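Local coordinates for N-acetylmuramoyl-L-alanine amidase (Clostridium intestinale URNW, PDB 6SRT), which probably cleaves the amide bond between N-acetylmuramic acid and L-alanine in bacterial peptidoglycan, as a zinc-dependent amidase of the endolysin type, at residues N52-P56 with Q57-E61; E115-P119 with Q120-S124; N156-F159 with E160-A164. All coordinates share one frame; numbering follows the deposited sequence. Where two conformers were deposited one is given.

Interaction 1: residues N52-P56 with Q57-E61; sequences NNMTP and QKIDE
T55 caps the start of helix 56-65. Its OG1 accepts the backbone N-H of K58, with T55 OG1 to K58 N at 3.0 Å and an N-H...O angle of 152°. The hydroxyl can do this because chi1 of 57° places OG1 between the backbone N and the carbonyl carbon, turned to the first helical turn. The backbone of T55 and P56 then accepts the first i to i+4 hydrogen bonds of the helix. I59 N donates to T55 O at 3.2 Å, and D60 N donates to P56 O at 2.9 Å.

The packed side is M54 on I59. The M54 chain bends at chi3 and brings its methyl against the CG1 branch of I59, with M54 CE to I59 CG1 at 3.9 Å. The two side chains cross at about a right angle. I59 CG1 also lies 3.6 Å from T55 O. I59 is buried. P56 is buried as well, with its ring alongside Q57.

The other side is looser and faces solvent. Q57 and K58 are exposed there. Q57 OE1 lies 3.4 Å from T55 CB and beside the P56 ring. K58 passes M54 with its CG, then runs away to E61. K58 NZ and E61 OE2 form a salt bridge of 3.1 Å along the helix surface.

This N-terminal cap joins the loop after strand 43-48 to helix 56-65. P56 and I59 both pack on Y76 of strand 75-77. Y76 OH also hydrogen-bonds to M54 O, and Y29 from a loop touches P56 and D60.

Interaction 2: residues E115-P119 with Q120-S124; sequences EYVTP and QQMTS
Q121 OE1 is gripped by two donors. T118 N gives a nearly straight bond, 3.0 Å to Q121 OE1 with an N-H...O angle of 170°. It lies in the carbonyl plane, on a lone pair. A water donates to Q121 OE1 at 2.9 Å and also to Y116 O, so it bridges the loop backbone to the glutamine. The rest of the amide is held too, because Q121 NE2 hydrogen-bonds to I77 O and E109 O. These partners together fix the rotation of a buried amide.

The first torsion of Q121 (chi1 -76°) puts CG beside the backbone N, and the extended chain beyond it carries OE1 to T118 N. On the way Q121 CG lies 3.3 Å from T118 OG1. T118 OG1 accepts from Q121 N at 3.0 Å, with chi1 of 66° turning the hydroxyl toward the helix. T118 OG1 is also hydrogen-bonded to K79 O.

Further in, M122 N donates to T118 O at 2.9 Å, and T123 N donates to P119 O at 3.0 Å. V117 adds a light apolar touch from CG2 to M122 CB. Q120 is exposed and curls its OE1 toward T118 CB.

Side chain to backbone in both directions between T118 and Q121 is a capping box. It marks the N-terminus of helix 119-136, entered from the loop after strand 103-108.

Interaction 3: residues N156-F159 with E160-A164; sequences NFPF and EEIKA
K163 lies over one face of the F159 ring. K163 CD sits 4.0 Å from the F159 ring centroid and 24° off the ring normal, a CH-pi contact displaced toward the rim at CE2 and CZ. The F159 CG is anti to the backbone N (chi1 -175°), which places the ring under K163 CD. The K163 chain stays extended as far as CD and bends at chi3 beyond it. On the exposed flank the E160 carboxylate stands nearly perpendicular to the F159 ring, with planes 85° apart. E160 OE2 is 4.0 Å from F159 CD2.

I162 reaches F157 and P158, while K163 reaches F159. I162 CD1 meets F157 CE2 at 3.7 Å, the two side chains crossing at about a right angle. I162 CD1 also touches P158 CG at 4.1 Å. P158 CD in turn lies over one face of the F157 ring.

P158 is the N-cap residue of helix 159-165 and the centre of an inverse gamma turn. The first i to i+4 backbone hydrogen bonds of the helix start here: I162 N donates to P158 O at 2.9 Å, and K163 N donates to F159 O at the same distance. Strands 43-48 and 140-143 receive the buried side. F159 packs on Y46, L141 and R143, and I162 also packs on Y46. M122 of helix 119-136 touches P158, E161 and I162, while E161 OE2 pairs with K165.

All three contacts are starts of helices, met in series along the chain. Interactions 1 and 2 have centres 18 Å apart and are joined by a probable hydrogen bond, N52 ND2 to E115 OE2 at 3.0 Å. Interactions 2 and 3 are closer, with centres 11 Å apart. V117 CG1 packs on P158 CD at 3.7 Å. Interactions 1 and 3 do not touch, and their nearest atoms are about 11 Å apart. The zinc ion is bound by H47, H144 and C152. The side chain of F157 lies about 10 Å from the zinc ion, and that of I59 about 11 Å. The side chain of V117 is about 13 Å from the zinc ion. A bound glycerol, probably from the crystallisation liquor, lies about 3 Å from the M54 side chain.

Interaction 1: residues N52-P56 with Q57-E61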
# COMPACT_ATOMS: atom_id res chain seq x y z
N ASN A 52 -15.25 0.56 2.33
CA ASN A 52 -14.95 0.78 3.75
C ASN A 52 -15.30 -0.45 4.60
O ASN A 52 -15.92 -1.36 4.12
CB ASN A 52 -15.61 2.06 4.23
CG ASN A 52 -14.89 3.28 3.76
OD1 ASN A 52 -13.75 3.48 4.06
ND2 ASN A 52 -15.56 4.12 2.99
N ASN A 53 -14.98 -0.46 5.89
CA ASN A 53 -15.35 -1.56 6.81
C ASN A 53 -14.46 -2.78 6.61
O ASN A 53 -14.81 -3.70 7.30
CB ASN A 53 -16.83 -2.01 6.73
CG ASN A 53 -17.71 -1.01 7.43
OD1 ASN A 53 -17.18 0.01 7.87
ND2 ASN A 53 -19.00 -1.23 7.52
N MET A 54 -13.42 -2.80 5.74
CA MET A 54 -12.77 -4.06 5.37
C MET A 54 -11.60 -4.32 6.29
O MET A 54 -10.69 -3.51 6.50
CB MET A 54 -12.36 -4.19 3.93
CG MET A 54 -13.61 -4.33 3.03
SD MET A 54 -13.08 -4.78 1.40
CE MET A 54 -12.01 -3.43 1.12
N THR A 55 -11.60 -5.52 6.86
CA THR A 55 -10.43 -6.04 7.57
C THR A 55 -9.38 -6.44 6.53
O THR A 55 -9.68 -6.73 5.39
CB THR A 55 -10.77 -7.26 8.42
OG1 THR A 55 -11.32 -8.25 7.55
CG2 THR A 55 -11.78 -6.88 9.50
N PRO A 56 -8.10 -6.61 6.92
CA PRO A 56 -7.12 -7.19 6.02
C PRO A 56 -7.50 -8.60 5.58
O PRO A 56 -7.24 -8.98 4.45
CB PRO A 56 -5.78 -7.10 6.81
CG PRO A 56 -6.18 -6.93 8.26
CD PRO A 56 -7.50 -6.22 8.21
N GLN A 57 -8.15 -9.37 6.48
CA GLN A 57 -8.57 -10.72 6.10
C GLN A 57 -9.66 -10.67 5.00
O GLN A 57 -9.64 -11.55 4.09
CB GLN A 57 -9.07 -11.48 7.31
CG GLN A 57 -8.00 -11.75 8.38
CD GLN A 57 -7.80 -10.66 9.40
OE1 GLN A 57 -8.39 -9.55 9.30
NE2 GLN A 57 -7.07 -10.99 10.47
N LYS A 58 -10.56 -9.69 5.02
CA LYS A 58 -11.56 -9.55 3.96
C LYS A 58 -10.89 -9.22 2.63
O LYS A 58 -11.26 -9.75 1.60
CB LYS A 58 -12.61 -8.50 4.33
CG LYS A 58 -13.66 -8.37 3.26
CD LYS A 58 -14.62 -9.56 3.23
CE LYS A 58 -15.93 -9.26 2.53
NZ LYS A 58 -16.66 -10.53 2.33
N ILE A 59 -9.92 -8.29 2.66
CA ILE A 59 -9.17 -7.98 1.42
C ILE A 59 -8.51 -9.26 0.89
O ILE A 59 -8.56 -9.53 -0.29
CB ILE A 59 -8.16 -6.85 1.68
CG1 ILE A 59 -8.90 -5.56 2.06
CG2 ILE A 59 -7.36 -6.66 0.46
CD1 ILE A 59 -7.98 -4.40 2.35
N ASP A 60 -7.90 -10.02 1.80
CA ASP A 60 -7.23 -11.26 1.39
C ASP A 60 -8.20 -12.24 0.73
O ASP A 60 -7.83 -12.83 -0.32
CB ASP A 60 -6.62 -11.88 2.62
CG ASP A 60 -5.84 -13.13 2.35
OD1 ASP A 60 -4.75 -13.02 1.78
OD2 ASP A 60 -6.33 -14.23 2.71
N GLU A 61 -9.41 -12.33 1.26
CA GLU A 61 -10.45 -13.20 0.66
C GLU A 61 -10.75 -12.73 -0.76
O GLU A 61 -10.88 -13.55 -1.69
CB GLU A 61 -11.69 -13.22 1.53
CG GLU A 61 -12.91 -13.87 0.95
CD GLU A 61 -14.11 -13.64 1.89
OE1 GLU A 61 -13.90 -13.81 3.09
OE2 GLU A 61 -15.10 -13.10 1.43

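Interaction 2: residues E115-P119 with Q120-S124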
# COMPACT_ATOMS: atom_id res chain seq x y z
N GLU A 115 -14.28 10.88 -0.08
CA GLU A 115 -13.78 10.90 1.31
C GLU A 115 -12.42 11.60 1.25
O GLU A 115 -11.83 11.65 0.17
CB GLU A 115 -13.62 9.47 1.87
CG GLU A 115 -14.92 8.64 2.02
CD GLU A 115 -14.54 7.43 2.88
OE1 GLU A 115 -14.83 7.43 4.06
OE2 GLU A 115 -13.83 6.51 2.41
N TYR A 116 -11.93 12.03 2.42
CA TYR A 116 -10.54 12.42 2.59
C TYR A 116 -9.88 11.45 3.53
O TYR A 116 -10.53 10.84 4.39
CB TYR A 116 -10.45 13.82 3.18
CG TYR A 116 -10.99 14.89 2.26
CD1 TYR A 116 -10.19 15.53 1.35
CD2 TYR A 116 -12.35 15.18 2.22
CE1 TYR A 116 -10.71 16.44 0.45
CE2 TYR A 116 -12.87 16.14 1.37
CZ TYR A 116 -12.06 16.72 0.40
OH TYR A 116 -12.56 17.69 -0.45
N VAL A 117 -8.56 11.27 3.40
CA VAL A 117 -7.79 10.46 4.36
C VAL A 117 -7.96 11.10 5.72
O VAL A 117 -8.00 12.36 5.85
CB VAL A 117 -6.34 10.32 3.97
CG1 VAL A 117 -6.17 9.67 2.63
CG2 VAL A 117 -5.55 11.57 4.30
N THR A 118 -8.01 10.27 6.72
CA THR A 118 -8.09 10.76 8.10
C THR A 118 -6.71 11.29 8.51
O THR A 118 -5.68 10.94 7.92
CB THR A 118 -8.51 9.67 9.07
OG1 THR A 118 -7.49 8.69 9.13
CG2 THR A 118 -9.89 9.15 8.77
N PRO A 119 -6.67 12.14 9.55
CA PRO A 119 -5.37 12.57 10.06
C PRO A 119 -4.48 11.41 10.50
O PRO A 119 -3.26 11.47 10.26
CB PRO A 119 -5.70 13.48 11.25
CG PRO A 119 -7.08 14.01 10.90
CD PRO A 119 -7.80 12.88 10.19
N GLN A 120 -5.08 10.38 11.03
CA GLN A 120 -4.32 9.21 11.46
C GLN A 120 -3.77 8.42 10.27
O GLN A 120 -2.63 7.95 10.28
CB GLN A 120 -5.13 8.27 12.36
CG GLN A 120 -5.62 8.93 13.62
CD GLN A 120 -7.05 9.42 13.43
OE1 GLN A 120 -7.51 10.05 12.45
NE2 GLN A 120 -7.86 8.90 14.32
N GLN A 121 -4.55 8.34 9.20
CA GLN A 121 -4.04 7.76 7.95
C GLN A 121 -2.89 8.56 7.39
O GLN A 121 -1.89 7.98 6.97
CB GLN A 121 -5.15 7.60 6.88
CG GLN A 121 -6.09 6.43 7.15
CD GLN A 121 -7.25 6.36 6.18
OE1 GLN A 121 -7.87 7.40 5.89
NE2 GLN A 121 -7.53 5.13 5.73
N MET A 122 -3.00 9.88 7.41
CA MET A 122 -1.91 10.73 6.89
C MET A 122 -0.63 10.45 7.71
O MET A 122 0.45 10.32 7.12
CB MET A 122 -2.32 12.20 6.95
CG MET A 122 -1.40 13.11 6.18
SD MET A 122 -1.42 12.81 4.42
CE MET A 122 -0.29 14.11 3.92
N THR A 123 -0.73 10.48 9.03
CA THR A 123 0.43 10.23 9.91
C THR A 123 1.07 8.90 9.55
O THR A 123 2.31 8.84 9.41
CB THR A 123 -0.02 10.30 11.40
OG1 THR A 123 -0.50 11.61 11.68
CG2 THR A 123 1.10 9.85 12.32
N SER A 124 0.25 7.86 9.42
CA SER A 124 0.76 6.52 9.11
C SER A 124 1.34 6.50 7.69
O SER A 124 2.41 5.85 7.45
CB SER A 124 -0.28 5.49 9.32
OG SER A 124 -0.54 5.39 10.68
O HOH W 1 -10.62 8.06 5.37

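Interaction 3: residues N156-F159 with E160-A164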
# COMPACT_ATOMS: atom_id res chain seq x y z
N ASN A 156 -9.39 12.80 -4.12
CA ASN A 156 -8.96 13.55 -2.93
C ASN A 156 -7.70 12.99 -2.28
O ASN A 156 -7.27 13.54 -1.28
CB ASN A 156 -10.06 13.59 -1.90
CG ASN A 156 -11.39 14.19 -2.35
OD1 ASN A 156 -12.48 13.74 -1.88
ND2 ASN A 156 -11.33 15.15 -3.25
N PHE A 157 -7.13 11.91 -2.81
CA PHE A 157 -5.94 11.32 -2.12
C PHE A 157 -4.84 12.38 -2.11
O PHE A 157 -4.61 13.00 -3.15
CB PHE A 157 -5.51 10.05 -2.87
CG PHE A 157 -4.46 9.33 -2.09
CD1 PHE A 157 -4.80 8.47 -1.07
CD2 PHE A 157 -3.11 9.44 -2.42
CE1 PHE A 157 -3.82 7.82 -0.34
CE2 PHE A 157 -2.16 8.80 -1.67
CZ PHE A 157 -2.50 7.97 -0.65
N PRO A 158 -4.22 12.65 -0.95
CA PRO A 158 -3.38 13.84 -0.80
C PRO A 158 -1.94 13.63 -1.25
O PRO A 158 -0.97 13.74 -0.51
CB PRO A 158 -3.54 14.12 0.68
CG PRO A 158 -3.53 12.76 1.27
CD PRO A 158 -4.42 11.94 0.34
N PHE A 159 -1.83 13.21 -2.50
CA PHE A 159 -0.52 12.82 -3.08
C PHE A 159 0.53 13.93 -3.06
O PHE A 159 1.67 13.69 -2.69
CB PHE A 159 -0.70 12.27 -4.50
CG PHE A 159 0.52 11.72 -5.19
CD1 PHE A 159 1.23 10.64 -4.69
CD2 PHE A 159 0.91 12.23 -6.39
CE1 PHE A 159 2.33 10.15 -5.37
CE2 PHE A 159 2.00 11.75 -7.07
CZ PHE A 159 2.70 10.69 -6.58
N GLU A 160 0.12 15.12 -3.51
CA GLU A 160 1.09 16.25 -3.52
C GLU A 160 1.49 16.58 -2.09
O GLU A 160 2.68 16.89 -1.87
CB GLU A 160 0.50 17.41 -4.30
CG GLU A 160 0.43 17.12 -5.80
CD GLU A 160 1.76 16.81 -6.48
OE1 GLU A 160 2.80 17.37 -6.06
OE2 GLU A 160 1.76 16.03 -7.44
N GLU A 161 0.57 16.55 -1.14
CA GLU A 161 0.95 16.82 0.27
C GLU A 161 1.88 15.75 0.81
O GLU A 161 2.83 16.08 1.53
CB GLU A 161 -0.30 16.89 1.14
CG GLU A 161 -0.04 17.25 2.61
CD GLU A 161 -1.27 17.31 3.50
OE1 GLU A 161 -2.39 17.08 2.96
OE2 GLU A 161 -1.09 17.47 4.72
N ILE A 162 1.66 14.48 0.48
CA ILE A 162 2.56 13.38 0.92
C ILE A 162 3.94 13.68 0.35
O ILE A 162 4.93 13.59 1.08
CB ILE A 162 1.93 12.05 0.46
CG1 ILE A 162 0.75 11.68 1.33
CG2 ILE A 162 2.99 10.95 0.51
CD1 ILE A 162 -0.06 10.58 0.81
N LYS A 163 4.02 13.98 -0.94
CA LYS A 163 5.35 14.20 -1.56
C LYS A 163 6.02 15.39 -0.88
O LYS A 163 7.24 15.36 -0.62
CB LYS A 163 5.26 14.44 -3.06
CG LYS A 163 4.90 13.23 -3.90
CD LYS A 163 4.78 13.51 -5.40
CE LYS A 163 6.03 14.03 -6.03
NZ LYS A 163 5.89 14.02 -7.50
N ALA A 164 5.28 16.44 -0.58
CA ALA A 164 5.84 17.64 0.06
C ALA A 164 6.39 17.32 1.45
O ALA A 164 7.55 17.71 1.75
CB ALA A 164 4.82 18.75 0.11